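Long-range contacts in sulfite dehydrogenase (Paracoccus pantotrophus, PDB 2XTS), which oxidises protein-bound sulfur in the Sox system as the molybdenum-cofactor subunit of the haem-containing sulfane dehydrogenase SoxCD: residues R181-V192 with L213-M222; I91-F101 with L156-G166. All coordinates share one frame; numbering follows the deposited sequence. Where two conformers were deposited one is given.

Contact 1. Residues R181-V192 with L213-M222; sequences RSFPMEKVMDDV and LVVPGWEGNM. With CO (cobalt (II) ion), chain G; MTE (phosphonic acidmono-(2-amino-5,6-dimercapto-4-oxo-3,7,8a,9,10,10a-hexahydro-4H-8-oxa-1,3,9,10-tetraaza-anthracen-7-ylmethyl)ester), chain E; 2MO (molybdenum (IV)oxide), chain F.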
loop_
_atom_site.group_PDB
_atom_site.type_symbol
_atom_site.label_atom_id
_atom_site.label_comp_id
_atom_site.label_asym_id
_atom_site.label_seq_id
_atom_site.Cartn_x
_atom_site.Cartn_y
_atom_site.Cartn_z
ATOM N N ARG A 181 -19.500 -3.490 20.022
ATOM C CA ARG A 181 -19.078 -4.861 20.220
ATOM C C ARG A 181 -18.329 -5.002 21.538
ATOM O O ARG A 181 -17.564 -4.116 21.926
ATOM C CB ARG A 181 -18.182 -5.364 19.064
ATOM C CG ARG A 181 -18.907 -5.635 17.757
ATOM C CD ARG A 181 -19.956 -6.716 17.880
ATOM N NE ARG A 181 -19.454 -8.005 18.294
ATOM C CZ ARG A 181 -19.065 -9.000 17.509
ATOM N NH1 ARG A 181 -19.074 -8.899 16.198
ATOM N NH2 ARG A 181 -18.676 -10.135 18.049
ATOM N N SER A 182 -18.503 -6.165 22.168
ATOM C CA SER A 182 -17.860 -6.511 23.427
ATOM C C SER A 182 -16.625 -7.381 23.228
ATOM O O SER A 182 -16.638 -8.346 22.457
ATOM C CB SER A 182 -18.837 -7.278 24.285
ATOM O OG SER A 182 -20.022 -6.544 24.504
ATOM N N PHE A 183 -15.550 -7.058 23.956
ATOM C CA PHE A 183 -14.281 -7.783 23.875
ATOM C C PHE A 183 -13.872 -8.253 25.269
ATOM O O PHE A 183 -13.931 -7.474 26.214
ATOM C CB PHE A 183 -13.165 -6.826 23.440
ATOM C CG PHE A 183 -13.286 -6.261 22.070
ATOM C CD1 PHE A 183 -14.192 -5.278 21.790
ATOM C CD2 PHE A 183 -12.427 -6.667 21.068
ATOM C CE1 PHE A 183 -14.264 -4.743 20.506
ATOM C CE2 PHE A 183 -12.476 -6.106 19.802
ATOM C CZ PHE A 183 -13.414 -5.167 19.517
ATOM N N PRO A 184 -13.367 -9.484 25.394
ATOM C CA PRO A 184 -12.752 -9.846 26.667
ATOM C C PRO A 184 -11.460 -9.072 26.887
ATOM O O PRO A 184 -10.696 -8.857 25.953
ATOM C CB PRO A 184 -12.464 -11.337 26.501
ATOM C CG PRO A 184 -12.298 -11.526 25.070
ATOM C CD PRO A 184 -13.164 -10.536 24.380
ATOM N N MET A 185 -11.187 -8.705 28.133
ATOM C CA MET A 185 -10.021 -7.875 28.430
ATOM C C MET A 185 -8.712 -8.558 28.025
ATOM O O MET A 185 -7.782 -7.892 27.617
ATOM C CB MET A 185 -9.991 -7.504 29.924
ATOM C CG MET A 185 -9.108 -6.313 30.304
ATOM S SD MET A 185 -9.442 -4.769 29.394
ATOM C CE MET A 185 -11.192 -4.579 29.596
ATOM N N GLU A 186 -8.646 -9.879 28.050
ATOM C CA GLU A 186 -7.421 -10.561 27.636
ATOM C C GLU A 186 -7.019 -10.251 26.190
ATOM O O GLU A 186 -5.857 -10.060 25.881
ATOM C CB GLU A 186 -7.543 -12.075 27.813
ATOM C CG GLU A 186 -6.243 -12.819 27.554
ATOM C CD GLU A 186 -6.350 -14.329 27.712
ATOM O OE1 GLU A 186 -7.456 -14.865 27.962
ATOM O OE2 GLU A 186 -5.305 -14.989 27.588
ATOM N N LYS A 187 -7.996 -10.173 25.306
ATOM C CA LYS A 187 -7.697 -9.832 23.922
ATOM C C LYS A 187 -7.293 -8.372 23.787
ATOM O O LYS A 187 -6.331 -8.039 23.097
ATOM C CB LYS A 187 -8.893 -10.142 23.017
ATOM C CG LYS A 187 -8.705 -9.718 21.541
ATOM C CD LYS A 187 -7.570 -10.460 20.861
ATOM C CE LYS A 187 -7.506 -10.188 19.363
ATOM N NZ LYS A 187 -6.302 -10.764 18.711
ATOM N N VAL A 188 -8.055 -7.504 24.426
ATOM C CA VAL A 188 -7.760 -6.073 24.434
ATOM C C VAL A 188 -6.312 -5.803 24.808
ATOM O O VAL A 188 -5.637 -4.998 24.175
ATOM C CB VAL A 188 -8.699 -5.335 25.448
ATOM C CG1 VAL A 188 -8.284 -3.885 25.664
ATOM C CG2 VAL A 188 -10.177 -5.433 25.018
ATOM N N MET A 189 -5.872 -6.448 25.882
ATOM C CA MET A 189 -4.550 -6.228 26.432
ATOM C C MET A 189 -3.444 -6.903 25.647
ATOM O O MET A 189 -2.266 -6.621 25.883
ATOM C CB MET A 189 -4.528 -6.693 27.885
ATOM C CG MET A 189 -5.385 -5.854 28.795
ATOM S SD MET A 189 -4.979 -4.096 28.812
ATOM C CE MET A 189 -3.447 -4.077 29.745
ATOM N N ASP A 190 -3.799 -7.801 24.731
ATOM C CA ASP A 190 -2.835 -8.539 23.910
ATOM C C ASP A 190 -2.417 -7.665 22.710
ATOM O O ASP A 190 -1.351 -7.046 22.757
ATOM C CB ASP A 190 -3.443 -9.891 23.501
ATOM C CG ASP A 190 -2.540 -10.721 22.599
ATOM O OD1 ASP A 190 -1.418 -10.287 22.246
ATOM O OD2 ASP A 190 -2.999 -11.815 22.212
ATOM N N ASP A 191 -3.241 -7.578 21.666
ATOM C CA ASP A 191 -2.811 -6.959 20.420
ATOM C C ASP A 191 -3.858 -6.082 19.738
ATOM O O ASP A 191 -3.728 -5.768 18.563
ATOM C CB ASP A 191 -2.300 -8.027 19.448
ATOM C CG ASP A 191 -3.352 -9.046 19.062
ATOM O OD1 ASP A 191 -4.476 -9.019 19.621
ATOM O OD2 ASP A 191 -3.037 -9.897 18.199
ATOM N N VAL A 192 -4.887 -5.663 20.456
ATOM C CA VAL A 192 -5.855 -4.721 19.864
ATOM C C VAL A 192 -5.223 -3.330 19.828
ATOM O O VAL A 192 -4.675 -2.863 20.818
ATOM C CB VAL A 192 -7.232 -4.678 20.579
ATOM C CG1 VAL A 192 -8.203 -3.717 19.882
ATOM C CG2 VAL A 192 -7.839 -6.074 20.633
ATOM N N LEU A 213 -10.458 0.499 15.337
ATOM C CA LEU A 213 -9.825 -0.652 15.935
ATOM C C LEU A 213 -9.317 -1.635 14.899
ATOM O O LEU A 213 -9.979 -1.888 13.898
ATOM C CB LEU A 213 -10.790 -1.384 16.869
ATOM C CG LEU A 213 -11.324 -0.573 18.050
ATOM C CD1 LEU A 213 -12.175 -1.441 18.983
ATOM C CD2 LEU A 213 -10.190 0.100 18.823
ATOM N N VAL A 214 -8.155 -2.192 15.205
ATOM C CA VAL A 214 -7.526 -3.291 14.481
ATOM C C VAL A 214 -7.457 -4.439 15.482
ATOM O O VAL A 214 -6.907 -4.277 16.590
ATOM C CB VAL A 214 -6.137 -2.897 13.920
ATOM C CG1 VAL A 214 -5.379 -4.116 13.438
ATOM C CG2 VAL A 214 -6.340 -1.908 12.805
ATOM N N VAL A 215 -8.089 -5.574 15.132
ATOM C CA VAL A 215 -8.299 -6.708 16.062
ATOM C C VAL A 215 -7.745 -7.977 15.407
ATOM O O VAL A 215 -8.475 -8.722 14.744
ATOM C CB VAL A 215 -9.806 -6.865 16.388
ATOM C CG1 VAL A 215 -9.990 -7.852 17.540
ATOM C CG2 VAL A 215 -10.462 -5.481 16.671
ATOM N N PRO A 216 -6.431 -8.194 15.513
ATOM C CA PRO A 216 -5.803 -9.205 14.678
ATOM C C PRO A 216 -6.430 -10.596 14.804
ATOM O O PRO A 216 -6.627 -11.126 15.897
ATOM C CB PRO A 216 -4.365 -9.183 15.137
ATOM C CG PRO A 216 -4.165 -7.763 15.521
ATOM C CD PRO A 216 -5.417 -7.406 16.228
ATOM N N GLY A 217 -6.790 -11.140 13.656
ATOM C CA GLY A 217 -7.324 -12.479 13.573
ATOM C C GLY A 217 -8.811 -12.614 13.826
ATOM O O GLY A 217 -9.352 -13.707 13.668
ATOM N N TRP A 218 -9.463 -11.539 14.256
ATOM C CA TRP A 218 -10.861 -11.575 14.668
ATOM C C TRP A 218 -11.763 -10.967 13.586
ATOM O O TRP A 218 -11.323 -10.154 12.754
ATOM C CB TRP A 218 -11.041 -10.869 16.010
ATOM C CG TRP A 218 -10.570 -11.659 17.193
ATOM C CD1 TRP A 218 -9.689 -12.700 17.171
ATOM C CD2 TRP A 218 -10.993 -11.520 18.558
ATOM N NE1 TRP A 218 -9.538 -13.208 18.438
ATOM C CE2 TRP A 218 -10.322 -12.500 19.303
ATOM C CE3 TRP A 218 -11.887 -10.676 19.212
ATOM C CZ2 TRP A 218 -10.543 -12.666 20.667
ATOM C CZ3 TRP A 218 -12.111 -10.843 20.554
ATOM C CH2 TRP A 218 -11.437 -11.819 21.274
ATOM N N GLU A 219 -13.014 -11.414 13.563
ATOM C CA GLU A 219 -13.963 -11.065 12.536
ATOM C C GLU A 219 -14.067 -9.575 12.346
ATOM O O GLU A 219 -14.042 -8.789 13.293
ATOM C CB GLU A 219 -15.326 -11.720 12.854
ATOM C CG GLU A 219 -16.061 -11.125 14.053
ATOM C CD GLU A 219 -17.251 -11.949 14.542
ATOM O OE1 GLU A 219 -17.538 -13.011 13.945
ATOM O OE2 GLU A 219 -17.882 -11.531 15.548
ATOM N N GLY A 220 -14.225 -9.190 11.083
ATOM C CA GLY A 220 -14.162 -7.778 10.709
ATOM C C GLY A 220 -15.138 -6.896 11.462
ATOM O O GLY A 220 -14.874 -5.720 11.681
ATOM N N ASN A 221 -16.314 -7.417 11.811
ATOM C CA ASN A 221 -17.264 -6.590 12.539
ATOM C C ASN A 221 -16.677 -5.965 13.797
ATOM O O ASN A 221 -17.113 -4.884 14.210
ATOM C CB ASN A 221 -18.542 -7.374 12.866
ATOM C CG ASN A 221 -19.599 -6.499 13.509
ATOM O OD1 ASN A 221 -19.826 -6.582 14.725
ATOM N ND2 ASN A 221 -20.170 -5.577 12.742
ATOM N N MET A 222 -15.700 -6.611 14.406
ATOM C CA MET A 222 -15.160 -6.103 15.642
ATOM C C MET A 222 -14.160 -4.971 15.411
ATOM O O MET A 222 -13.755 -4.317 16.362
ATOM C CB MET A 222 -14.579 -7.248 16.430
ATOM C CG MET A 222 -15.623 -8.306 16.735
ATOM S SD MET A 222 -14.924 -9.678 17.687
ATOM C CE MET A 222 -15.058 -9.057 19.353
HETATM CO CO CO G . -18.318 -14.814 14.612
HETATM N N1 MTE E . -17.526 0.170 12.430
HETATM C C2 MTE E . -18.554 1.010 12.484
HETATM N N2 MTE E . -18.477 2.076 13.309
HETATM N N3 MTE E . -19.655 0.844 11.726
HETATM C C4 MTE E . -19.801 -0.204 10.865
HETATM O O4 MTE E . -20.848 -0.279 10.189
HETATM N N5 MTE E . -18.779 -2.331 10.013
HETATM C C6 MTE E . -17.929 -3.384 10.519
HETATM C C7 MTE E . -16.504 -2.957 10.836
HETATM N N8 MTE E . -16.512 -1.772 11.652
HETATM C C9 MTE E . -18.733 -1.179 10.776
HETATM C C10 MTE E . -17.565 -0.940 11.632
HETATM C "C1'" MTE E . -17.883 -4.600 9.611
HETATM S "S1'" MTE E . -19.265 -5.674 9.571
HETATM C "C2'" MTE E . -16.777 -4.919 8.899
HETATM S "S2'" MTE E . -16.648 -6.387 8.014
HETATM C "C3'" MTE E . -15.594 -3.974 8.911
HETATM O "O3'" MTE E . -15.825 -2.740 9.611
HETATM C "C4'" MTE E . -15.227 -3.585 7.491
HETATM O "O4'" MTE E . -14.055 -2.758 7.506
HETATM P P MTE E . -13.777 -1.915 6.171
HETATM O O1P MTE E . -13.613 -3.064 5.131
HETATM O O2P MTE E . -14.963 -1.076 5.823
HETATM O O3P MTE E . -12.491 -1.205 6.421
HETATM MO MO 2MO F . -18.540 -7.706 8.593
HETATM O OT1 2MO F . -18.025 -8.830 9.894
HETATM O OT2 2MO F . -20.452 -7.832 8.187
HETATM O O HOH W 1 -19.194 -13.737 16.260
HETATM O O HOH W 2 -20.177 -14.830 13.590
#

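Contact 2. Residues I91-F101 with L156-G166; sequences INGLVEKPLVF and LLAEAGVKPEG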
loop_
_atom_site.group_PDB
_atom_site.type_symbol
_atom_site.label_atom_id
_atom_site.label_comp_id
_atom_site.label_asym_id
_atom_site.label_seq_id
_atom_site.Cartn_x
_atom_site.Cartn_y
_atom_site.Cartn_z
ATOM N N ILE A 91 -13.085 7.150 27.242
ATOM C CA ILE A 91 -12.913 5.900 28.002
ATOM C C ILE A 91 -13.670 6.057 29.303
ATOM O O ILE A 91 -13.431 7.014 30.035
ATOM C CB ILE A 91 -11.434 5.566 28.292
ATOM C CG1 ILE A 91 -10.652 5.450 26.979
ATOM C CG2 ILE A 91 -11.334 4.258 29.044
ATOM C CD1 ILE A 91 -9.186 5.064 27.104
ATOM N N ASN A 92 -14.608 5.155 29.573
ATOM C CA ASN A 92 -15.453 5.286 30.766
ATOM C C ASN A 92 -15.824 3.918 31.298
ATOM O O ASN A 92 -15.408 2.890 30.765
ATOM C CB ASN A 92 -16.696 6.154 30.487
ATOM C CG ASN A 92 -17.775 5.418 29.722
ATOM O OD1 ASN A 92 -17.589 5.062 28.559
ATOM N ND2 ASN A 92 -18.923 5.229 30.351
ATOM N N GLY A 93 -16.548 3.902 32.403
ATOM C CA GLY A 93 -17.030 2.671 33.018
ATOM C C GLY A 93 -16.180 2.305 34.214
ATOM O O GLY A 93 -15.887 3.160 35.066
ATOM N N LEU A 94 -15.772 1.047 34.279
ATOM C CA LEU A 94 -15.009 0.527 35.428
ATOM C C LEU A 94 -13.535 0.921 35.305
ATOM O O LEU A 94 -12.644 0.082 35.131
ATOM C CB LEU A 94 -15.217 -0.989 35.587
ATOM C CG LEU A 94 -16.615 -1.381 36.050
ATOM C CD1 LEU A 94 -16.807 -2.877 35.887
ATOM C CD2 LEU A 94 -16.856 -0.966 37.501
ATOM N N VAL A 95 -13.316 2.233 35.357
ATOM C CA VAL A 95 -11.999 2.841 35.314
ATOM C C VAL A 95 -11.862 3.812 36.471
ATOM O O VAL A 95 -12.856 4.337 36.979
ATOM C CB VAL A 95 -11.751 3.571 33.982
ATOM C CG1 VAL A 95 -11.728 2.564 32.823
ATOM C CG2 VAL A 95 -12.771 4.674 33.742
ATOM N N GLU A 96 -10.621 4.056 36.871
ATOM C CA GLU A 96 -10.371 4.981 37.978
ATOM C C GLU A 96 -10.691 6.415 37.613
ATOM O O GLU A 96 -11.205 7.165 38.431
ATOM C CB GLU A 96 -8.926 4.883 38.474
ATOM C CG GLU A 96 -8.541 3.515 39.012
ATOM C CD GLU A 96 -9.223 3.164 40.326
ATOM O OE1 GLU A 96 -9.121 1.988 40.739
ATOM O OE2 GLU A 96 -9.858 4.044 40.955
ATOM N N LYS A 97 -10.424 6.802 36.370
ATOM C CA LYS A 97 -10.747 8.142 35.889
ATOM C C LYS A 97 -11.230 8.041 34.445
ATOM O O LYS A 97 -10.451 7.646 33.581
ATOM C CB LYS A 97 -9.522 9.069 35.953
ATOM C CG LYS A 97 -9.841 10.520 35.624
ATOM C CD LYS A 97 -8.621 11.412 35.669
ATOM C CE LYS A 97 -8.259 11.812 37.082
ATOM N NZ LYS A 97 -7.133 12.790 37.048
ATOM N N PRO A 98 -12.500 8.382 34.181
ATOM C CA PRO A 98 -12.955 8.371 32.799
ATOM C C PRO A 98 -12.320 9.541 32.067
ATOM O O PRO A 98 -12.170 10.631 32.636
ATOM C CB PRO A 98 -14.453 8.564 32.923
ATOM C CG PRO A 98 -14.612 9.379 34.176
ATOM C CD PRO A 98 -13.532 8.912 35.085
ATOM N N LEU A 99 -11.972 9.334 30.803
ATOM C CA LEU A 99 -11.189 10.305 30.026
ATOM C C LEU A 99 -11.820 10.651 28.685
ATOM O O LEU A 99 -12.549 9.851 28.111
ATOM C CB LEU A 99 -9.772 9.779 29.767
ATOM C CG LEU A 99 -8.905 9.557 31.009
ATOM C CD1 LEU A 99 -7.607 8.857 30.655
ATOM C CD2 LEU A 99 -8.651 10.849 31.805
ATOM N N VAL A 100 -11.513 11.854 28.221
ATOM C CA VAL A 100 -11.790 12.276 26.851
ATOM C C VAL A 100 -10.438 12.647 26.238
ATOM O O VAL A 100 -9.649 13.417 26.837
ATOM C CB VAL A 100 -12.716 13.485 26.761
ATOM C CG1 VAL A 100 -12.807 14.003 25.289
ATOM C CG2 VAL A 100 -14.083 13.114 27.307
ATOM N N PHE A 101 -10.172 12.104 25.049
ATOM C CA PHE A 101 -8.988 12.406 24.246
ATOM C C PHE A 101 -9.382 13.098 22.944
ATOM O O PHE A 101 -10.403 12.775 22.328
ATOM C CB PHE A 101 -8.239 11.126 23.832
ATOM C CG PHE A 101 -7.741 10.306 24.984
ATOM C CD1 PHE A 101 -6.584 10.656 25.652
ATOM C CD2 PHE A 101 -8.413 9.179 25.389
ATOM C CE1 PHE A 101 -6.120 9.913 26.720
ATOM C CE2 PHE A 101 -7.945 8.429 26.447
ATOM C CZ PHE A 101 -6.797 8.788 27.104
ATOM N N LEU A 156 -3.688 3.219 26.277
ATOM C CA LEU A 156 -4.780 4.176 26.497
ATOM C C LEU A 156 -5.528 3.845 27.771
ATOM O O LEU A 156 -5.852 4.732 28.571
ATOM C CB LEU A 156 -5.750 4.141 25.333
ATOM C CG LEU A 156 -5.147 4.535 23.990
ATOM C CD1 LEU A 156 -6.226 4.380 22.904
ATOM C CD2 LEU A 156 -4.606 5.938 24.015
ATOM N N LEU A 157 -5.797 2.559 27.954
ATOM C CA LEU A 157 -6.550 2.099 29.113
ATOM C C LEU A 157 -5.775 2.356 30.399
ATOM O O LEU A 157 -6.368 2.678 31.420
ATOM C CB LEU A 157 -6.915 0.629 28.958
ATOM C CG LEU A 157 -7.968 0.404 27.868
ATOM C CD1 LEU A 157 -8.110 -1.078 27.560
ATOM C CD2 LEU A 157 -9.337 0.981 28.222
ATOM N N ALA A 158 -4.457 2.230 30.340
ATOM C CA ALA A 158 -3.585 2.556 31.475
ATOM C C ALA A 158 -3.733 4.000 31.955
ATOM O O ALA A 158 -3.592 4.266 33.157
ATOM C CB ALA A 158 -2.124 2.249 31.112
ATOM N N GLU A 159 -3.986 4.940 31.046
ATOM C CA GLU A 159 -4.210 6.327 31.437
ATOM C C GLU A 159 -5.437 6.450 32.320
ATOM O O GLU A 159 -5.430 7.211 33.274
ATOM C CB GLU A 159 -4.403 7.263 30.235
ATOM C CG GLU A 159 -3.198 7.725 29.486
ATOM C CD GLU A 159 -2.089 8.267 30.364
ATOM O OE1 GLU A 159 -2.208 9.349 31.010
ATOM O OE2 GLU A 159 -1.056 7.607 30.361
ATOM N N ALA A 160 -6.488 5.699 31.992
ATOM C CA ALA A 160 -7.747 5.755 32.745
ATOM C C ALA A 160 -7.681 4.905 34.008
ATOM O O ALA A 160 -8.315 5.244 34.999
ATOM C CB ALA A 160 -8.913 5.299 31.873
ATOM N N GLY A 161 -6.943 3.801 33.955
ATOM C CA GLY A 161 -6.787 2.906 35.090
ATOM C C GLY A 161 -7.947 1.920 35.191
ATOM O O GLY A 161 -8.949 2.171 35.839
ATOM N N VAL A 162 -7.804 0.768 34.564
ATOM C CA VAL A 162 -8.878 -0.225 34.548
ATOM C C VAL A 162 -9.021 -0.874 35.924
ATOM O O VAL A 162 -8.042 -1.365 36.475
ATOM C CB VAL A 162 -8.621 -1.326 33.490
ATOM C CG1 VAL A 162 -9.726 -2.377 33.509
ATOM C CG2 VAL A 162 -8.520 -0.714 32.096
ATOM N N LYS A 163 -10.235 -0.895 36.470
ATOM C CA LYS A 163 -10.486 -1.528 37.776
ATOM C C LYS A 163 -10.472 -3.053 37.625
ATOM O O LYS A 163 -10.781 -3.562 36.550
ATOM C CB LYS A 163 -11.821 -1.049 38.342
ATOM C CG LYS A 163 -11.815 0.393 38.816
ATOM C CD LYS A 163 -13.212 0.898 39.163
ATOM C CE LYS A 163 -13.143 2.214 39.929
ATOM N NZ LYS A 163 -14.492 2.665 40.371
ATOM N N PRO A 164 -10.145 -3.795 38.698
ATOM C CA PRO A 164 -10.103 -5.263 38.582
ATOM C C PRO A 164 -11.416 -5.931 38.149
ATOM O O PRO A 164 -11.382 -6.998 37.543
ATOM C CB PRO A 164 -9.695 -5.719 39.989
ATOM C CG PRO A 164 -8.995 -4.550 40.565
ATOM C CD PRO A 164 -9.628 -3.326 39.997
ATOM N N GLU A 165 -12.543 -5.290 38.442
ATOM C CA GLU A 165 -13.847 -5.785 38.052
ATOM C C GLU A 165 -14.127 -5.605 36.558
ATOM O O GLU A 165 -15.072 -6.208 36.034
ATOM C CB GLU A 165 -14.927 -5.079 38.869
ATOM C CG GLU A 165 -14.864 -5.345 40.369
ATOM C CD GLU A 165 -13.875 -4.456 41.154
ATOM O OE1 GLU A 165 -13.336 -3.449 40.628
ATOM O OE2 GLU A 165 -13.644 -4.778 42.344
ATOM N N GLY A 166 -13.293 -4.818 35.881
ATOM C CA GLY A 166 -13.486 -4.530 34.460
ATOM C C GLY A 166 -12.985 -5.640 33.563
ATOM O O GLY A 166 -11.827 -5.617 33.122
HETATM O O HOH W 3 -16.547 3.054 37.990
#

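Contact 1. Residues R181-V192 with L213-M222
Arg181 turns its guanidinium edge-on to two acceptors of 213-222. Arg181 NH1 gives a nearly straight bond to Asn221 OD1 (2.8 Å, 171°), with guanidinium and amide close to coplanar. Arg181 NH1 and NH2 together grip one carboxylate oxygen, Glu219 OE2, each at 3.0 Å; both bonds lie in the guanidinium plane, though the carboxylate is turned 66° against it. Bends at chi2 and chi3 fold the arginine chain back so that its head reaches these partners, while Met222 CG covers one guanidinium face and NE pairs with Glu242. Glu219 divides its oxygens: OE2 takes the arginine and a water that also binds cobalt, whereas OE1 binds the cobalt ion directly at 2.1 Å, in a site shared with Thr259 and His369.

The second polar cluster centres on Lys187. Lys187 NZ meets a lone pair of Pro216 O within the plane of that carbonyl (2.9 Å), and donates to Asp191 OD1 in a salt bridge on the syn side. The chain leading there, bent at chi2, runs over one face of Trp218, with Lys187 CG 3.6 Å from the centroid of the six-membered ring of Trp218 and NZ in a cation-pi contact above the five-membered ring. Between the clusters, Phe183 takes the Met222 methyl CE over a face and Val215 at its edge.

Asn221 N bonds weakly to the oxygen OT1 bound to molybdenum, while Asn221 ND2 lies 3.3 Å from MTE S1'. By fixing that side-chain amide, Arg181 probably serves as a second-shell residue of the molybdenum pocket in this sulfite-oxidase-type molybdopterin domain.

Contact 2. Residues I91-F101 with L156-G166
Val95 and Val162 form a single backbone bridge where the connection of a beta hairpin, strands 89-93 and 99-101, meets the segment leaving helix 153-160. The axes of strand 91-93 and helix 156-160 approach to 9.2 Å, with 54° between their directions. Three backbone bonds join the segments: Lys163 N to Leu94 O (2.9 Å), Glu96 N to Gly161 O (2.7 Å) and Lys97 N to Ala160 O. Gly161 leaves the helix with positive phi, and a CB there would lie tight against Glu96 CG.

Straight from CB to NZ (chi2 171°), the Lys163 side chain rises across the hairpin connection. Lys163 CB rests 3.5 Å from Leu94 O; CG lies between that oxygen and Glu96 OE1; CD passes Leu94 C and Val95 N; Lys163 CE comes 3.6 Å from Val95 O. At the tip, NZ donates to a water that in turn donates to Gly93 O. The Glu96 side chain crosses that of Lys163 at about a right angle; Glu96 OE2 stays 4.9 Å from Lys163 NZ, so their opposite charges probably attract without direct contact. An alanine in place of Lys163 would remove the methylene cover over Leu94 and Val95 and is likely to leave the water at Gly93 O without its ammonium partner.

Nearer the helix the contact is apolar. Ile91 sends CG2 onto Leu157 and Ala160, and CD1 against Leu156 O and CB. The Phe101 ring meets Glu159 CB at its edge, while the carboxylate of Glu159 turns to backbone nitrogens of Leu3 and Gly4 of the cytochrome chain. Leu99 CD1 fits against the last helical turn, 3.6 Å from both Glu159 CB and Ala160 N.

From the N terminus, the chain first runs through hairpin 91-101, and contact 2 closes a long loop when 156-166 returns against it. Contact 1 opens only afterwards, and its shorter loop closes at 213-222, so the two follow in series without crossing. Strands 99-101 and 181-184 are the outermost strands of one mixed sheet within this chain, and the contacts lie toward its two sides, their centres about 17 Å apart. From 99-101 the sheet runs on into the cytochrome chain. The contacts nevertheless meet: Val188 CG1 lies 3.4 Å from Leu157 CD1, joining helices 185-191 and 153-160. Contact 1 instead reaches the molybdenum and cobalt sites.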